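PDB 4KRD: PHO85 cyclin-10 from Saccharomyces cerevisiae, which serves as the cyclin partner of the kinase Pho85, forming a complex that phosphorylates and negatively regulates the glycogen synthase Gsy2 and so restrains glycogen accumulation. Local coordinates for residues Glu70-Phe74 with Lys171-Leu176; Glu18-Leu22 with Arg190-Ala194. One frame throughout, in Å; residues are numbered along the deposited sequence.

Contact 1 of 2, residues Glu70-Phe74 with Lys171-Leu176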
loop_
_atom_site.group_PDB
_atom_site.type_symbol
_atom_site.label_atom_id
_atom_site.label_comp_id
_atom_site.label_asym_id
_atom_site.label_seq_id
_atom_site.Cartn_x
_atom_site.Cartn_y
_atom_site.Cartn_z
ATOM N N GLU B 70 21.718 5.389 -10.725
ATOM C CA GLU B 70 20.397 4.937 -11.170
ATOM C C GLU B 70 19.885 5.795 -12.334
ATOM O O GLU B 70 19.421 5.284 -13.364
ATOM C CB GLU B 70 19.398 4.976 -10.003
ATOM C CG GLU B 70 19.774 4.082 -8.838
ATOM C CD GLU B 70 19.628 2.606 -9.158
ATOM O OE1 GLU B 70 19.083 2.271 -10.227
ATOM O OE2 GLU B 70 20.058 1.771 -8.336
ATOM N N TYR B 71 19.983 7.109 -12.174
ATOM C CA TYR B 71 19.464 8.017 -13.181
ATOM C C TYR B 71 20.113 7.842 -14.576
ATOM O O TYR B 71 19.439 7.966 -15.595
ATOM C CB TYR B 71 19.568 9.467 -12.711
ATOM C CG TYR B 71 18.835 10.402 -13.630
ATOM C CD1 TYR B 71 17.460 10.588 -13.513
ATOM C CD2 TYR B 71 19.506 11.072 -14.646
ATOM C CE1 TYR B 71 16.778 11.428 -14.372
ATOM C CE2 TYR B 71 18.834 11.916 -15.510
ATOM C CZ TYR B 71 17.471 12.087 -15.375
ATOM O OH TYR B 71 16.796 12.923 -16.230
ATOM N N SER B 72 21.410 7.548 -14.620
ATOM C CA SER B 72 22.100 7.331 -15.898
ATOM C C SER B 72 21.506 6.183 -16.725
ATOM O O SER B 72 21.711 6.111 -17.935
ATOM C CB SER B 72 23.592 7.092 -15.672
ATOM O OG SER B 72 23.812 5.891 -14.952
ATOM N N ASN B 73 20.769 5.286 -16.079
ATOM C CA ASN B 73 20.079 4.214 -16.805
ATOM C C ASN B 73 19.046 4.736 -17.817
ATOM O O ASN B 73 18.648 4.023 -18.739
ATOM C CB ASN B 73 19.416 3.221 -15.826
ATOM C CG ASN B 73 20.420 2.286 -15.164
ATOM O OD1 ASN B 73 21.381 1.838 -15.796
ATOM N ND2 ASN B 73 20.206 1.992 -13.884
ATOM N N PHE B 74 18.592 5.972 -17.640
ATOM C CA PHE B 74 17.575 6.524 -18.538
ATOM C C PHE B 74 18.136 6.996 -19.881
ATOM O O PHE B 74 17.390 7.116 -20.850
ATOM C CB PHE B 74 16.805 7.672 -17.883
ATOM C CG PHE B 74 16.001 7.244 -16.683
ATOM C CD1 PHE B 74 14.960 6.345 -16.824
ATOM C CD2 PHE B 74 16.300 7.736 -15.422
ATOM C CE1 PHE B 74 14.229 5.921 -15.715
ATOM C CE2 PHE B 74 15.577 7.325 -14.303
ATOM C CZ PHE B 74 14.536 6.421 -14.451
ATOM N N LYS B 171 15.409 -2.919 -14.725
ATOM C CA LYS B 171 16.386 -1.928 -14.388
ATOM C C LYS B 171 15.784 -0.522 -14.349
ATOM O O LYS B 171 16.126 0.275 -13.522
ATOM C CB LYS B 171 17.534 -2.003 -15.371
ATOM C CG LYS B 171 18.643 -1.078 -15.072
ATOM C CD LYS B 171 19.711 -1.107 -16.116
ATOM C CE LYS B 171 20.612 -2.286 -15.928
ATOM N NZ LYS B 171 21.218 -2.809 -17.205
ATOM N N LEU B 172 14.887 -0.245 -15.270
ATOM C CA LEU B 172 14.216 1.046 -15.334
ATOM C C LEU B 172 13.193 1.259 -14.209
ATOM O O LEU B 172 13.138 2.346 -13.636
ATOM C CB LEU B 172 13.567 1.244 -16.702
ATOM C CG LEU B 172 14.561 1.363 -17.870
ATOM C CD1 LEU B 172 13.808 1.562 -19.163
ATOM C CD2 LEU B 172 15.586 2.495 -17.625
ATOM N N GLU B 173 12.388 0.242 -13.899
ATOM C CA GLU B 173 11.481 0.324 -12.740
ATOM C C GLU B 173 12.230 0.726 -11.479
ATOM O O GLU B 173 11.799 1.608 -10.747
ATOM C CB GLU B 173 10.819 -1.022 -12.434
ATOM C CG GLU B 173 9.882 -1.553 -13.476
ATOM C CD GLU B 173 9.341 -2.934 -13.091
ATOM O OE1 GLU B 173 10.106 -3.756 -12.553
ATOM O OE2 GLU B 173 8.153 -3.194 -13.342
ATOM N N VAL B 174 13.333 0.037 -11.210
ATOM C CA VAL B 174 14.068 0.246 -9.975
ATOM C C VAL B 174 14.793 1.589 -9.980
ATOM O O VAL B 174 14.887 2.240 -8.956
ATOM C CB VAL B 174 15.077 -0.888 -9.720
ATOM C CG1 VAL B 174 15.944 -0.569 -8.514
ATOM C CG2 VAL B 174 14.352 -2.208 -9.524
ATOM N N SER B 175 15.314 1.990 -11.134
ATOM C CA SER B 175 15.993 3.273 -11.233
ATOM C C SER B 175 15.049 4.426 -10.886
ATOM O O SER B 175 15.422 5.333 -10.150
ATOM C CB SER B 175 16.576 3.477 -12.639
ATOM O OG SER B 175 17.567 2.500 -12.919
ATOM N N LEU B 176 13.831 4.397 -11.420
ATOM C CA LEU B 176 12.898 5.485 -11.150
ATOM C C LEU B 176 12.490 5.407 -9.680
ATOM O O LEU B 176 12.464 6.405 -8.973
ATOM C CB LEU B 176 11.673 5.403 -12.055
ATOM C CG LEU B 176 10.591 6.436 -11.755
ATOM C CD1 LEU B 176 11.187 7.860 -11.853
ATOM C CD2 LEU B 176 9.401 6.264 -12.668
HETATM O O HOH W 1 18.330 -0.115 -11.579
#
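Ser175 lets helices 65-72 and 166-180 come very close: its CA and that of Glu70 are 4.7 Å apart, and its small side chain, in the m rotamer, points across the gap. Asn73, also m, donates from ND2 to Ser175 OG at 2.9 Å with an N-H...O angle of 155°. Glu70 folds through two successive m torsions, which brings OE1 to 2.8 Å from water 1; this water donates both to Glu70 OE1 and, at 3.0 Å, to Lys171 O, bridging the segments. The other carboxylate oxygen, OE2, bonds to a polar side chain of the PHO85 chain. Lys171 extends from its t,t start so that its CD lies 3.4 Å from Asn73 OD1. Beside this polar patch, the m rotamer of Phe74 swings the ring toward helix 166-180: its CZ is 3.9 Å from Leu176 CB, and its CD1 4.0 Å from CD2 of Leu172, an m,t leucine. Met136 of helix 130-148 also touches Phe74. The result is a polar edge beside a hydrophobic interior, where a short helix docks on a long helix of the mainly helical cyclin fold at its kinase-binding surface.

Contact 2 of 2, residues Glu18-Leu22 with Arg190-Ala194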
loop_
_atom_site.group_PDB
_atom_site.type_symbol
_atom_site.label_atom_id
_atom_site.label_comp_id
_atom_site.label_asym_id
_atom_site.label_seq_id
_atom_site.Cartn_x
_atom_site.Cartn_y
_atom_site.Cartn_z
ATOM N N GLU B 18 3.108 17.597 3.830
ATOM C CA GLU B 18 2.799 17.107 2.495
ATOM C C GLU B 18 3.954 17.277 1.503
ATOM O O GLU B 18 4.951 17.942 1.786
ATOM C CB GLU B 18 1.581 17.871 1.978
ATOM C CG GLU B 18 1.799 19.393 1.995
ATOM C CD GLU B 18 0.562 20.181 1.604
ATOM O OE1 GLU B 18 -0.543 19.598 1.610
ATOM O OE2 GLU B 18 0.697 21.386 1.292
ATOM N N ASN B 19 3.821 16.658 0.339
ATOM C CA ASN B 19 4.768 16.898 -0.729
ATOM C C ASN B 19 4.607 18.376 -1.096
ATOM O O ASN B 19 3.497 18.813 -1.401
ATOM C CB ASN B 19 4.479 15.981 -1.916
ATOM C CG ASN B 19 5.524 16.106 -3.016
ATOM O OD1 ASN B 19 5.989 17.206 -3.309
ATOM N ND2 ASN B 19 5.917 14.969 -3.613
ATOM N N PRO B 20 5.694 19.156 -0.993
ATOM C CA PRO B 20 5.688 20.610 -1.243
ATOM C C PRO B 20 5.008 20.980 -2.564
ATOM O O PRO B 20 4.489 22.094 -2.714
ATOM C CB PRO B 20 7.176 20.950 -1.320
ATOM C CG PRO B 20 7.835 19.913 -0.484
ATOM C CD PRO B 20 7.050 18.658 -0.692
ATOM N N LEU B 21 5.005 20.048 -3.511
ATOM C CA LEU B 21 4.363 20.261 -4.798
ATOM C C LEU B 21 2.858 20.399 -4.635
ATOM O O LEU B 21 2.165 20.829 -5.555
ATOM C CB LEU B 21 4.650 19.087 -5.734
ATOM C CG LEU B 21 6.098 18.914 -6.182
ATOM C CD1 LEU B 21 6.258 17.618 -6.977
ATOM C CD2 LEU B 21 6.519 20.124 -7.000
ATOM N N LEU B 22 2.352 20.020 -3.469
ATOM C CA LEU B 22 0.918 20.091 -3.214
ATOM C C LEU B 22 0.504 21.370 -2.486
ATOM O O LEU B 22 -0.681 21.584 -2.239
ATOM C CB LEU B 22 0.459 18.887 -2.389
ATOM C CG LEU B 22 0.792 17.492 -2.916
ATOM C CD1 LEU B 22 0.045 16.445 -2.104
ATOM C CD2 LEU B 22 0.443 17.380 -4.376
ATOM N N ARG B 190 -5.208 14.288 -4.195
ATOM C CA ARG B 190 -4.438 15.513 -4.370
ATOM C C ARG B 190 -3.239 15.343 -5.297
ATOM O O ARG B 190 -2.830 16.294 -5.959
ATOM C CB ARG B 190 -3.974 16.088 -3.035
ATOM C CG ARG B 190 -5.107 16.412 -2.077
ATOM C CD ARG B 190 -4.547 16.853 -0.744
ATOM N NE ARG B 190 -3.948 18.177 -0.811
ATOM C CZ ARG B 190 -2.894 18.552 -0.098
ATOM N NH1 ARG B 190 -2.310 17.691 0.724
ATOM N NH2 ARG B 190 -2.421 19.784 -0.214
ATOM N N LYS B 191 -2.658 14.149 -5.343
ATOM C CA LYS B 191 -1.558 13.933 -6.280
ATOM C C LYS B 191 -2.096 13.826 -7.705
ATOM O O LYS B 191 -1.508 14.391 -8.634
ATOM C CB LYS B 191 -0.680 12.747 -5.861
ATOM C CG LYS B 191 0.018 13.019 -4.515
ATOM C CD LYS B 191 1.169 12.086 -4.268
ATOM C CE LYS B 191 1.906 12.469 -3.000
ATOM N NZ LYS B 191 1.159 12.130 -1.769
ATOM N N LEU B 192 -3.243 13.161 -7.861
ATOM C CA LEU B 192 -3.924 13.094 -9.146
ATOM C C LEU B 192 -4.209 14.507 -9.642
ATOM O O LEU B 192 -3.966 14.836 -10.812
ATOM C CB LEU B 192 -5.238 12.305 -9.045
ATOM C CG LEU B 192 -5.143 10.797 -8.796
ATOM C CD1 LEU B 192 -6.470 10.108 -9.082
ATOM C CD2 LEU B 192 -4.056 10.194 -9.643
ATOM N N ALA B 193 -4.709 15.344 -8.740
ATOM C CA ALA B 193 -5.020 16.729 -9.079
ATOM C C ALA B 193 -3.761 17.506 -9.434
ATOM O O ALA B 193 -3.730 18.201 -10.447
ATOM C CB ALA B 193 -5.747 17.409 -7.937
ATOM N N ALA B 194 -2.737 17.390 -8.589
ATOM C CA ALA B 194 -1.483 18.117 -8.776
ATOM C C ALA B 194 -0.880 17.923 -10.162
ATOM O O ALA B 194 -0.256 18.845 -10.694
ATOM C CB ALA B 194 -0.470 17.741 -7.695
HETATM O O HOH W 2 1.891 14.556 0.320
#
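A single carboxylate oxygen serves both terminal nitrogens of an arginine here: Glu18 OE1 accepts from Arg190 NH2 at 2.6 Å and from Arg190 NH1 at 2.7 Å. The N-H...O angles of 144° and 137° are bent, as a fork onto one atom requires, and OE1 lies near the guanidinium plane, so this is an edge-on salt bridge. Arg190 NH2 also bonds to Ile25 O, tying the cation to the chain beyond residues 18-22. Leu22 CB sits over one face of the guanidinium, 3.7 Å from Arg190 NH2. The rest of the leucine is apolar filling: its CD2 meets Ala194 CB at 3.5 Å, one helical turn from Arg190, and its CD1 lies 4.2 Å from Lys191 CG. Residues 18-22 are held by an Asx turn, Leu21 N donating to Asn19 OD1 at 3.0 Å, and by Leu22 N bonding Asn19 O at 2.7 Å, where a 3-10 segment spans 20-22. Water 2 accepts from Asn19 N (2.9 Å) and, at a longer 3.3 Å, from Lys191 NZ, whose strongest partner is an acidic side chain of the PHO85 chain. Thus the segment leading toward helix 36-54 lies against helix 189-203, with Phe107 of helix 99-113 touching both Asn19 and Lys191, and Thr111 of that helix bonding Asn19 ND2.

How the contacts relate
Contacts 1 and 2 lie on opposite sides of the chain's centre, about 13 and 14 Å from it; their own centres are about 23 Å apart and their nearest atoms about 12 Å, so they do not touch. Along the sequence, 70-74 with 171-176 is nested inside the loop closed by 18-22 with 190-194, and the later segments occupy consecutive helices, 166-180 and 189-203. Helix 99-113 reaches both sites, through Leu112 on Leu176 and Phe107 on Lys191. As a cyclin, the chain acts through its kinase: Glu70 in contact 1, Glu173 on segment 171-176, and Lys191 in contact 2 each bond to PHO85, placing both contacts beside that interface.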